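PDB 2PAJ: putative cytosine/guanine deaminase from Unidentified, which catalyses the zinc-dependent hydrolytic deamination of 2-amino-4-hydroxypteridines to 2,4-dihydroxypteridines, with release of ammonium, and acts as an isoxanthopterin deaminase. Local coordinates for residues D44-I49 with Y410-A415; T75-F80 with I333-A338; L296-G301 with A325-P330. One frame throughout, in Å; residues are numbered along the deposited sequence.

Contact 1 of 3, residues D44-I49 with Y410-A415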
ATOM      1  N   ASP A  44     -10.849  -8.258  16.732  1.00 58.88           N
ATOM      2  CA  ASP A  44     -10.092  -7.920  15.541  1.00 59.00           C
ATOM      3  C   ASP A  44      -9.762  -9.176  14.746  1.00 57.46           C
ATOM      4  O   ASP A  44      -8.943  -9.137  13.832  1.00 57.42           O
ATOM      5  CB  ASP A  44      -8.777  -7.242  15.939  1.00 60.89           C
ATOM      6  CG  ASP A  44      -7.721  -8.252  16.414  1.00 63.71           C
ATOM      7  OD1 ASP A  44      -6.578  -8.214  15.894  1.00 65.24           O
ATOM      8  OD2 ASP A  44      -8.036  -9.090  17.297  1.00 64.32           O
ATOM      9  N   THR A  45     -10.392 -10.291  15.084  1.00 55.51           N
ATOM     10  CA  THR A  45     -10.075 -11.526  14.392  1.00 56.20           C
ATOM     11  C   THR A  45     -11.241 -12.239  13.731  1.00 56.35           C
ATOM     12  O   THR A  45     -12.388 -12.118  14.154  1.00 56.79           O
ATOM     13  CB  THR A  45      -9.372 -12.503  15.353  1.00 56.15           C
ATOM     14  OG1 THR A  45      -8.242 -11.845  15.931  1.00 58.82           O
ATOM     15  CG2 THR A  45      -8.891 -13.747  14.621  1.00 54.38           C
ATOM     16  N   ILE A  46     -10.919 -12.974  12.671  1.00 56.10           N
ATOM     17  CA  ILE A  46     -11.896 -13.749  11.936  1.00 55.30           C
ATOM     18  C   ILE A  46     -12.049 -15.003  12.745  1.00 56.00           C
ATOM     19  O   ILE A  46     -11.108 -15.784  12.887  1.00 55.48           O
ATOM     20  CB  ILE A  46     -11.399 -14.120  10.544  1.00 55.08           C
ATOM     21  CG1 ILE A  46     -11.228 -12.848   9.706  1.00 55.27           C
ATOM     22  CG2 ILE A  46     -12.381 -15.087   9.893  1.00 54.74           C
ATOM     23  CD1 ILE A  46     -10.591 -13.079   8.359  1.00 53.79           C
ATOM     24  N   ASP A  47     -13.251 -15.191  13.268  1.00 56.84           N
ATOM     25  CA  ASP A  47     -13.556 -16.322  14.126  1.00 57.09           C
ATOM     26  C   ASP A  47     -14.005 -17.596  13.408  1.00 55.75           C
ATOM     27  O   ASP A  47     -13.685 -18.700  13.842  1.00 54.37           O
ATOM     28  CB  ASP A  47     -14.617 -15.891  15.132  1.00 60.07           C
ATOM     29  CG  ASP A  47     -14.508 -16.635  16.427  1.00 63.92           C
ATOM     30  OD1 ASP A  47     -13.433 -16.530  17.068  1.00 66.84           O
ATOM     31  OD2 ASP A  47     -15.486 -17.328  16.801  1.00 65.93           O
ATOM     32  N   ALA A  48     -14.741 -17.447  12.314  1.00 55.20           N
ATOM     33  CA  ALA A  48     -15.219 -18.607  11.586  1.00 55.41           C
ATOM     34  C   ALA A  48     -15.683 -18.277  10.180  1.00 55.82           C
ATOM     35  O   ALA A  48     -15.977 -17.125   9.852  1.00 54.01           O
ATOM     36  CB  ALA A  48     -16.354 -19.260  12.352  1.00 55.68           C
ATOM     37  N   ILE A  49     -15.764 -19.316   9.358  1.00 56.39           N
ATOM     38  CA  ILE A  49     -16.196 -19.163   7.987  1.00 57.17           C
ATOM     39  C   ILE A  49     -17.074 -20.325   7.501  1.00 58.08           C
ATOM     40  O   ILE A  49     -16.715 -21.498   7.642  1.00 57.04           O
ATOM     41  CB  ILE A  49     -14.979 -19.036   7.061  1.00 56.77           C
ATOM     42  CG1 ILE A  49     -14.107 -17.863   7.509  1.00 58.14           C
ATOM     43  CG2 ILE A  49     -15.437 -18.830   5.626  1.00 57.27           C
ATOM     44  CD1 ILE A  49     -12.722 -17.848   6.879  1.00 56.77           C
ATOM     45  N   TYR A 410      -6.861 -14.932  11.301  1.00 49.77           N
ATOM     46  CA  TYR A 410      -6.245 -13.722  10.787  1.00 48.59           C
ATOM     47  C   TYR A 410      -6.965 -12.454  11.211  1.00 49.54           C
ATOM     48  O   TYR A 410      -8.086 -12.497  11.713  1.00 49.53           O
ATOM     49  CB  TYR A 410      -6.173 -13.777   9.269  1.00 47.26           C
ATOM     50  CG  TYR A 410      -5.132 -14.718   8.738  1.00 48.59           C
ATOM     51  CD1 TYR A 410      -5.284 -16.104   8.860  1.00 48.79           C
ATOM     52  CD2 TYR A 410      -3.991 -14.220   8.095  1.00 48.15           C
ATOM     53  CE1 TYR A 410      -4.333 -16.964   8.354  1.00 50.40           C
ATOM     54  CE2 TYR A 410      -3.033 -15.067   7.583  1.00 50.40           C
ATOM     55  CZ  TYR A 410      -3.205 -16.441   7.714  1.00 52.45           C
ATOM     56  OH  TYR A 410      -2.257 -17.297   7.204  1.00 53.95           O
ATOM     57  N   ALA A 411      -6.303 -11.320  11.022  1.00 49.85           N
ATOM     58  CA  ALA A 411      -6.890 -10.036  11.377  1.00 51.23           C
ATOM     59  C   ALA A 411      -8.120  -9.805  10.509  1.00 51.85           C
ATOM     60  O   ALA A 411      -8.157 -10.209   9.348  1.00 49.88           O
ATOM     61  CB  ALA A 411      -5.870  -8.914  11.169  1.00 51.83           C
ATOM     62  N   ALA A 412      -9.121  -9.142  11.076  1.00 54.40           N
ATOM     63  CA  ALA A 412     -10.366  -8.867  10.363  1.00 55.19           C
ATOM     64  C   ALA A 412     -10.327  -7.641   9.460  1.00 56.25           C
ATOM     65  O   ALA A 412     -10.923  -6.610   9.780  1.00 57.71           O
ATOM     66  CB  ALA A 412     -11.512  -8.731  11.352  1.00 53.60           C
ATOM     67  N   ASP A 413      -9.622  -7.760   8.337  1.00 56.40           N
ATOM     68  CA  ASP A 413      -9.538  -6.682   7.352  1.00 56.07           C
ATOM     69  C   ASP A 413     -10.263  -7.232   6.140  1.00 54.26           C
ATOM     70  O   ASP A 413      -9.687  -7.965   5.331  1.00 52.62           O
ATOM     71  CB  ASP A 413      -8.087  -6.373   7.012  1.00 58.81           C
ATOM     72  CG  ASP A 413      -7.271  -6.056   8.238  1.00 61.27           C
ATOM     73  OD1 ASP A 413      -7.708  -5.200   9.044  1.00 63.98           O
ATOM     74  OD2 ASP A 413      -6.193  -6.662   8.399  1.00 64.03           O
ATOM     75  N   ILE A 414     -11.538  -6.873   6.036  1.00 52.74           N
ATOM     76  CA  ILE A 414     -12.386  -7.379   4.977  1.00 51.43           C
ATOM     77  C   ILE A 414     -13.116  -6.309   4.192  1.00 51.56           C
ATOM     78  O   ILE A 414     -13.519  -5.283   4.732  1.00 52.26           O
ATOM     79  CB  ILE A 414     -13.445  -8.349   5.559  1.00 50.21           C
ATOM     80  CG1 ILE A 414     -12.750  -9.401   6.414  1.00 49.73           C
ATOM     81  CG2 ILE A 414     -14.228  -9.032   4.435  1.00 50.97           C
ATOM     82  CD1 ILE A 414     -13.702 -10.292   7.178  1.00 51.15           C
ATOM     83  N   ALA A 415     -13.285  -6.572   2.902  1.00 51.63           N
ATOM     84  CA  ALA A 415     -14.009  -5.680   2.019  1.00 50.26           C
ATOM     85  C   ALA A 415     -15.246  -6.416   1.493  1.00 49.94           C
ATOM     86  O   ALA A 415     -15.155  -7.534   0.990  1.00 49.16           O
ATOM     87  CB  ALA A 415     -13.124  -5.247   0.874  1.00 50.84           C
TER
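Ile46 meets Tyr410, Ala411, Ala412 and Ile414 along the length of its side chain. Its CB lies 3.9 Å from Tyr410 O, the carbonyl that also takes the Ile46 N-H in a nearly straight bond (N to O 3.0 Å, 165° at the hydrogen). With CG1 anti to the carbonyl carbon (chi1 -65°), the longer branch runs on past that oxygen. CG1 comes to 4.4 Å from the Ala412 methyl, and at the tip CD1 sits 3.9 Å from Ala411 O and 4.3 Å from Ile414 CD1, a tip-to-tip apolar touch. One residue back, Thr45 CG2 lies near the same oxygen, while the second bridging bond joins Ala412 N to Asp44 O at 2.8 Å, the donor standing above the carbonyl plane. The Asp44 carboxylate turns to a salt bridge with Arg210. The backbones meet in one bridge, Thr45 with Ala411, and their touching parts run 94° apart; an inverse gamma turn at Ala412 bends the chain away. On Ile41 of the neighbouring strand rest both Ala412 and Ile414. The arrangement is an isolated beta bridge, linking the two chain portions that probably form the small beta-sandwich domain beside the TIM barrel, as in related amidohydrolases.

Contact 2 of 3, residues T75-F80 with I333-A338. With ZN (zinc ion), chain B.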
ATOM      1  N   THR A  75       1.554  -1.535  -1.100  1.00 43.21           N
ATOM      2  CA  THR A  75       2.941  -1.573  -0.665  1.00 41.89           C
ATOM      3  C   THR A  75       3.876  -0.485  -1.190  1.00 43.69           C
ATOM      4  O   THR A  75       5.085  -0.573  -0.992  1.00 45.19           O
ATOM      5  CB  THR A  75       3.574  -2.935  -0.973  1.00 42.58           C
ATOM      6  OG1 THR A  75       3.595  -3.159  -2.384  1.00 41.95           O
ATOM      7  CG2 THR A  75       2.784  -4.031  -0.314  1.00 40.72           C
ATOM      8  N   HIS A  76       3.333   0.535  -1.852  1.00 43.41           N
ATOM      9  CA  HIS A  76       4.142   1.643  -2.357  1.00 42.14           C
ATOM     10  C   HIS A  76       3.268   2.840  -2.726  1.00 43.22           C
ATOM     11  O   HIS A  76       2.236   2.682  -3.363  1.00 40.28           O
ATOM     12  CB  HIS A  76       4.977   1.203  -3.555  1.00 42.31           C
ATOM     13  CG  HIS A  76       5.930   2.254  -4.031  1.00 42.62           C
ATOM     14  ND1 HIS A  76       6.945   2.748  -3.246  1.00 45.01           N
ATOM     15  CD2 HIS A  76       5.982   2.948  -5.191  1.00 43.38           C
ATOM     16  CE1 HIS A  76       7.577   3.707  -3.898  1.00 44.69           C
ATOM     17  NE2 HIS A  76       7.012   3.848  -5.081  1.00 43.35           N
ATOM     18  N   HIS A  77       3.698   4.037  -2.324  1.00 44.38           N
ATOM     19  CA  HIS A  77       2.931   5.262  -2.551  1.00 45.34           C
ATOM     20  C   HIS A  77       3.779   6.516  -2.318  1.00 45.91           C
ATOM     21  O   HIS A  77       4.909   6.434  -1.854  1.00 47.03           O
ATOM     22  CB  HIS A  77       1.757   5.293  -1.569  1.00 44.83           C
ATOM     23  CG  HIS A  77       0.559   6.044  -2.063  1.00 47.06           C
ATOM     24  ND1 HIS A  77       0.647   7.134  -2.903  1.00 47.08           N
ATOM     25  CD2 HIS A  77      -0.760   5.884  -1.796  1.00 47.32           C
ATOM     26  CE1 HIS A  77      -0.563   7.614  -3.128  1.00 47.93           C
ATOM     27  NE2 HIS A  77      -1.434   6.874  -2.467  1.00 48.38           N
ATOM     28  N   HIS A  78       3.213   7.673  -2.647  1.00 45.77           N
ATOM     29  CA  HIS A  78       3.849   8.977  -2.444  1.00 45.80           C
ATOM     30  C   HIS A  78       2.704   9.960  -2.199  1.00 45.62           C
ATOM     31  O   HIS A  78       2.463  10.849  -3.004  1.00 46.32           O
ATOM     32  CB  HIS A  78       4.643   9.416  -3.680  1.00 45.49           C
ATOM     33  CG  HIS A  78       5.736   8.474  -4.071  1.00 46.15           C
ATOM     34  ND1 HIS A  78       6.718   8.065  -3.197  1.00 45.67           N
ATOM     35  CD2 HIS A  78       6.001   7.859  -5.248  1.00 47.65           C
ATOM     36  CE1 HIS A  78       7.540   7.236  -3.814  1.00 45.47           C
ATOM     37  NE2 HIS A  78       7.126   7.093  -5.060  1.00 48.10           N
ATOM     38  N   LEU A  79       2.011   9.792  -1.076  1.00 45.43           N
ATOM     39  CA  LEU A  79       0.853  10.614  -0.723  1.00 45.73           C
ATOM     40  C   LEU A  79       0.910  12.130  -0.885  1.00 46.29           C
ATOM     41  O   LEU A  79      -0.130  12.761  -1.054  1.00 47.70           O
ATOM     42  CB  LEU A  79       0.380  10.306   0.711  1.00 44.36           C
ATOM     43  CG  LEU A  79      -0.640   9.200   1.045  1.00 44.91           C
ATOM     44  CD1 LEU A  79      -1.699   9.109  -0.042  1.00 42.03           C
ATOM     45  CD2 LEU A  79       0.058   7.876   1.191  1.00 45.70           C
ATOM     46  N   PHE A  80       2.087  12.740  -0.829  1.00 46.48           N
ATOM     47  CA  PHE A  80       2.113  14.192  -0.964  1.00 46.16           C
ATOM     48  C   PHE A  80       1.706  14.571  -2.378  1.00 47.42           C
ATOM     49  O   PHE A  80       1.094  15.624  -2.602  1.00 46.75           O
ATOM     50  CB  PHE A  80       3.490  14.761  -0.594  1.00 44.94           C
ATOM     51  CG  PHE A  80       4.538  14.627  -1.667  1.00 43.02           C
ATOM     52  CD1 PHE A  80       4.730  15.643  -2.601  1.00 40.94           C
ATOM     53  CD2 PHE A  80       5.384  13.526  -1.693  1.00 42.80           C
ATOM     54  CE1 PHE A  80       5.749  15.571  -3.534  1.00 37.88           C
ATOM     55  CE2 PHE A  80       6.411  13.437  -2.622  1.00 41.01           C
ATOM     56  CZ  PHE A  80       6.599  14.469  -3.551  1.00 39.85           C
ATOM     57  N   ILE A 333       1.439  -5.358  -4.662  1.00 48.66           N
ATOM     58  CA  ILE A 333       0.929  -4.297  -5.500  1.00 49.46           C
ATOM     59  C   ILE A 333       0.915  -2.930  -4.824  1.00 49.72           C
ATOM     60  O   ILE A 333       0.671  -2.803  -3.629  1.00 49.01           O
ATOM     61  CB  ILE A 333      -0.484  -4.670  -6.012  1.00 49.74           C
ATOM     62  CG1 ILE A 333      -0.380  -5.934  -6.856  1.00 48.90           C
ATOM     63  CG2 ILE A 333      -1.068  -3.553  -6.858  1.00 48.17           C
ATOM     64  CD1 ILE A 333      -1.659  -6.344  -7.487  1.00 50.49           C
ATOM     65  N   GLY A 334       1.218  -1.908  -5.608  1.00 49.88           N
ATOM     66  CA  GLY A 334       1.214  -0.564  -5.093  1.00 49.93           C
ATOM     67  C   GLY A 334       0.803   0.363  -6.211  1.00 50.63           C
ATOM     68  O   GLY A 334       0.777  -0.020  -7.366  1.00 49.32           O
ATOM     69  N   VAL A 335       0.473   1.585  -5.846  1.00 53.10           N
ATOM     70  CA  VAL A 335       0.071   2.632  -6.777  1.00 56.85           C
ATOM     71  C   VAL A 335       0.856   3.789  -6.190  1.00 60.03           C
ATOM     72  O   VAL A 335       0.608   4.146  -5.039  1.00 64.95           O
ATOM     73  CB  VAL A 335      -1.461   2.913  -6.656  1.00 56.16           C
ATOM     74  CG1 VAL A 335      -2.108   1.793  -5.904  1.00 55.87           C
ATOM     75  CG2 VAL A 335      -1.750   4.239  -5.932  1.00 56.87           C
ATOM     76  N   ASP A 336       1.807   4.381  -6.903  1.00 59.11           N
ATOM     77  CA  ASP A 336       2.532   5.459  -6.236  1.00 59.52           C
ATOM     78  C   ASP A 336       2.319   6.882  -6.696  1.00 59.42           C
ATOM     79  O   ASP A 336       2.351   7.169  -7.881  1.00 63.34           O
ATOM     80  CB  ASP A 336       4.036   5.162  -6.194  1.00 60.78           C
ATOM     81  CG  ASP A 336       4.720   5.259  -7.555  1.00 60.98           C
ATOM     82  OD1 ASP A 336       5.765   5.950  -7.635  1.00 63.31           O
ATOM     83  OD2 ASP A 336       4.251   4.641  -8.527  1.00 59.91           O
ATOM     84  N   GLY A 337       2.095   7.781  -5.749  1.00 58.39           N
ATOM     85  CA  GLY A 337       1.905   9.190  -6.080  1.00 56.43           C
ATOM     86  C   GLY A 337       1.121   9.568  -7.324  1.00 54.36           C
ATOM     87  O   GLY A 337       1.497   9.234  -8.444  1.00 53.34           O
ATOM     88  N   ALA A 338       0.032  10.295  -7.110  1.00 52.72           N
ATOM     89  CA  ALA A 338      -0.834  10.752  -8.187  1.00 52.48           C
ATOM     90  C   ALA A 338      -0.066  11.538  -9.256  1.00 52.57           C
ATOM     91  O   ALA A 338      -0.608  11.880 -10.310  1.00 53.27           O
ATOM     92  CB  ALA A 338      -1.963  11.613  -7.609  1.00 51.39           C
TER
HETATM   93 ZN    ZN B 493       7.409   5.628  -6.473  1.00 46.93          ZN
HETATM   94  O   HOH W   1      -0.057  10.492  -4.175  1.00 51.73           O
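His76, His78 and Asp336 converge on one zinc ion. His76 NE2 binds the metal at 2.3 Å, His78 NE2 at 2.0 Å and Asp336 OD1 at 2.0 Å, and His248 adds a further ligand. Each histidine lies alongside the aspartate and points the same way, the His78 ring and the carboxylate turned 69° apart. Asp336 CG stands between the backbone N and the carbonyl carbon (chi1 71°), which turns OD1 onto the zinc; its OD2 is held by Ser310, a second-shell partner, as His137 O holds His78 ND1. Hydrogen bonds tie the backbones. Thr75 N gives a straight bond to Ile333 O (3.0 Å), and Val335 N a weak one to His76 O. His77, not a ligand, turns its ring between the segments: ND1 accepts from His78 N at 2.6 Å and from Gly337 N at 3.3 Å, both tilted from the ring plane. One face of that ring meets Val335 O, the opposite face Leu79 CD1. A water bridges His78 O to Ala338 N. Two N-H groups on His77 ND1 are consistent with this nitrogen being unprotonated, and ND1 thereby links the backbones of the two segments that supply three zinc ligands.

Contact 3 of 3, residues L296-G301 with A325-P330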
ATOM      1  N   LEU A 296      18.547 -13.934  -8.373  1.00 54.77           N
ATOM      2  CA  LEU A 296      19.055 -13.368  -7.133  1.00 55.01           C
ATOM      3  C   LEU A 296      17.911 -12.864  -6.270  1.00 54.33           C
ATOM      4  O   LEU A 296      17.973 -12.929  -5.050  1.00 55.71           O
ATOM      5  CB  LEU A 296      20.014 -12.218  -7.427  1.00 55.85           C
ATOM      6  CG  LEU A 296      21.468 -12.364  -6.980  1.00 54.93           C
ATOM      7  CD1 LEU A 296      22.153 -11.026  -7.141  1.00 56.14           C
ATOM      8  CD2 LEU A 296      21.537 -12.824  -5.534  1.00 55.24           C
ATOM      9  N   LEU A 297      16.870 -12.341  -6.901  1.00 53.66           N
ATOM     10  CA  LEU A 297      15.721 -11.862  -6.150  1.00 53.59           C
ATOM     11  C   LEU A 297      14.976 -13.049  -5.586  1.00 53.55           C
ATOM     12  O   LEU A 297      14.427 -12.989  -4.495  1.00 54.97           O
ATOM     13  CB  LEU A 297      14.785 -11.064  -7.053  1.00 51.68           C
ATOM     14  CG  LEU A 297      15.312  -9.701  -7.495  1.00 49.93           C
ATOM     15  CD1 LEU A 297      14.400  -9.130  -8.559  1.00 48.39           C
ATOM     16  CD2 LEU A 297      15.421  -8.779  -6.288  1.00 46.07           C
ATOM     17  N   ALA A 298      14.968 -14.134  -6.352  1.00 52.71           N
ATOM     18  CA  ALA A 298      14.287 -15.354  -5.957  1.00 52.54           C
ATOM     19  C   ALA A 298      14.991 -16.072  -4.806  1.00 53.07           C
ATOM     20  O   ALA A 298      14.336 -16.544  -3.879  1.00 52.57           O
ATOM     21  CB  ALA A 298      14.158 -16.283  -7.157  1.00 51.03           C
ATOM     22  N   GLN A 299      16.319 -16.158  -4.860  1.00 54.62           N
ATOM     23  CA  GLN A 299      17.066 -16.850  -3.808  1.00 55.36           C
ATOM     24  C   GLN A 299      17.148 -16.064  -2.501  1.00 54.87           C
ATOM     25  O   GLN A 299      17.172 -16.652  -1.417  1.00 54.05           O
ATOM     26  CB  GLN A 299      18.476 -17.189  -4.283  1.00 56.36           C
ATOM     27  CG  GLN A 299      19.427 -16.021  -4.258  1.00 62.08           C
ATOM     28  CD  GLN A 299      20.893 -16.446  -4.216  1.00 65.22           C
ATOM     29  OE1 GLN A 299      21.453 -16.929  -5.207  1.00 65.75           O
ATOM     30  NE2 GLN A 299      21.520 -16.271  -3.053  1.00 66.52           N
ATOM     31  N   THR A 300      17.183 -14.739  -2.607  1.00 53.10           N
ATOM     32  CA  THR A 300      17.259 -13.881  -1.434  1.00 51.05           C
ATOM     33  C   THR A 300      15.889 -13.615  -0.831  1.00 50.57           C
ATOM     34  O   THR A 300      15.787 -13.207   0.320  1.00 50.82           O
ATOM     35  CB  THR A 300      17.936 -12.535  -1.765  1.00 50.96           C
ATOM     36  OG1 THR A 300      17.170 -11.821  -2.744  1.00 50.48           O
ATOM     37  CG2 THR A 300      19.323 -12.778  -2.308  1.00 50.41           C
ATOM     38  N   GLY A 301      14.837 -13.853  -1.600  1.00 48.95           N
ATOM     39  CA  GLY A 301      13.510 -13.618  -1.078  1.00 48.74           C
ATOM     40  C   GLY A 301      13.124 -12.153  -1.064  1.00 49.69           C
ATOM     41  O   GLY A 301      12.220 -11.748  -0.337  1.00 50.55           O
ATOM     42  N   ALA A 325       7.415 -13.717 -10.572  1.00 57.90           N
ATOM     43  CA  ALA A 325       6.425 -14.512  -9.868  1.00 58.08           C
ATOM     44  C   ALA A 325       6.715 -15.988 -10.084  1.00 58.96           C
ATOM     45  O   ALA A 325       6.599 -16.793  -9.158  1.00 59.58           O
ATOM     46  CB  ALA A 325       5.030 -14.170 -10.369  1.00 57.29           C
ATOM     47  N   ASP A 326       7.105 -16.345 -11.306  1.00 59.55           N
ATOM     48  CA  ASP A 326       7.402 -17.739 -11.622  1.00 59.29           C
ATOM     49  C   ASP A 326       8.720 -18.155 -11.007  1.00 59.27           C
ATOM     50  O   ASP A 326       8.901 -19.315 -10.622  1.00 59.74           O
ATOM     51  CB  ASP A 326       7.452 -17.944 -13.133  1.00 60.01           C
ATOM     52  CG  ASP A 326       6.103 -17.739 -13.785  1.00 61.21           C
ATOM     53  OD1 ASP A 326       5.115 -18.301 -13.258  1.00 61.52           O
ATOM     54  OD2 ASP A 326       6.031 -17.022 -14.812  1.00 60.41           O
ATOM     55  N   ALA A 327       9.638 -17.195 -10.925  1.00 58.53           N
ATOM     56  CA  ALA A 327      10.946 -17.424 -10.344  1.00 56.12           C
ATOM     57  C   ALA A 327      10.765 -17.667  -8.855  1.00 55.40           C
ATOM     58  O   ALA A 327      11.605 -18.286  -8.212  1.00 55.86           O
ATOM     59  CB  ALA A 327      11.832 -16.218 -10.578  1.00 55.15           C
ATOM     60  N   GLY A 328       9.660 -17.179  -8.310  1.00 54.70           N
ATOM     61  CA  GLY A 328       9.408 -17.384  -6.902  1.00 53.39           C
ATOM     62  C   GLY A 328       9.581 -16.149  -6.044  1.00 53.21           C
ATOM     63  O   GLY A 328       9.399 -16.210  -4.831  1.00 53.73           O
ATOM     64  N   VAL A 329       9.923 -15.021  -6.646  1.00 50.66           N
ATOM     65  CA  VAL A 329      10.091 -13.833  -5.841  1.00 50.58           C
ATOM     66  C   VAL A 329       8.728 -13.256  -5.460  1.00 51.75           C
ATOM     67  O   VAL A 329       7.826 -13.185  -6.293  1.00 50.62           O
ATOM     68  CB  VAL A 329      10.948 -12.770  -6.575  1.00 49.70           C
ATOM     69  CG1 VAL A 329      11.299 -13.254  -7.958  1.00 45.95           C
ATOM     70  CG2 VAL A 329      10.218 -11.435  -6.631  1.00 46.06           C
ATOM     71  N   PRO A 330       8.559 -12.860  -4.182  1.00 52.69           N
ATOM     72  CA  PRO A 330       7.297 -12.285  -3.705  1.00 51.58           C
ATOM     73  C   PRO A 330       6.893 -11.011  -4.448  1.00 51.94           C
ATOM     74  O   PRO A 330       7.694 -10.092  -4.632  1.00 52.80           O
ATOM     75  CB  PRO A 330       7.550 -12.055  -2.211  1.00 50.89           C
ATOM     76  CG  PRO A 330       9.032 -12.008  -2.092  1.00 51.49           C
ATOM     77  CD  PRO A 330       9.496 -13.050  -3.061  1.00 52.12           C
TER
HETATM   78  O   HOH W   2      12.017 -15.189  -3.545  1.00 61.57           O
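Ala298 is the bump of helix 291-300 that faces the end of helix 324-327. Its methyl enters a shallow hollow lined by Ala327 and Val329: CB lies 3.4 Å from Ala327 O, 4.1 Å from Ala327 CB and 4.2 Å from Val329 CG1. The small alanines at this point are consistent with the close backbone approach, Ala298 CA being 4.5 Å from Val329 CA. Val329 answers with a bump of its own. Its CG1 rides against the helix beside Ala298 N and reaches Leu297 CB at 4.2 Å, while its CB faces Leu297 O; the side chain thus lies against the Leu297-Ala298 peptide. Farther on, the pyrrolidine ring of Pro330 turns its CG toward Gly301 O, 3.6 Å away, and Pro330 also touches Val397 of helix 383-398. No direct hydrogen bond crosses between the segments. A water links the two backbones instead, lying 2.7 Å from Ala298 O and 3.1 Å from Gly328 O. Both helices stop at a glycine of positive phi, Gly301 and Gly328, and in each a CB would collide with the previous residue's O. The turn at Gly328 is a Schellman motif, with Val329 N bonded to Met324 O, and it leads the chain into strand 331-333. Helix ends packed side by side just before neighbouring parallel strands, 303-306 and 331-333, are characteristic of the outer layer of a TIM barrel.

In the fold
Contact 2 forms part of the zinc site, its centre about 7 Å from that of the chain; it holds three of the zinc ligands, His248 adds a further one and His285 belongs to the same metal site. Contacts 1 and 3 lie farther out, their centres about 19 and 20 Å from the chain centre, and away from the site. Contact 3 adjoins contact 2 in sequence, since strand 331-333 carries the chain from Pro330 at the barrel's outer layer to the loop of Asp336; their centres are 23 Å apart. Contact 1 ties N-terminal strand 45-49 to the chain returning after the barrel, in the small domain, its centre 26 Å from that of contact 2 and 29 Å from that of contact 3, and along the chain it encloses both.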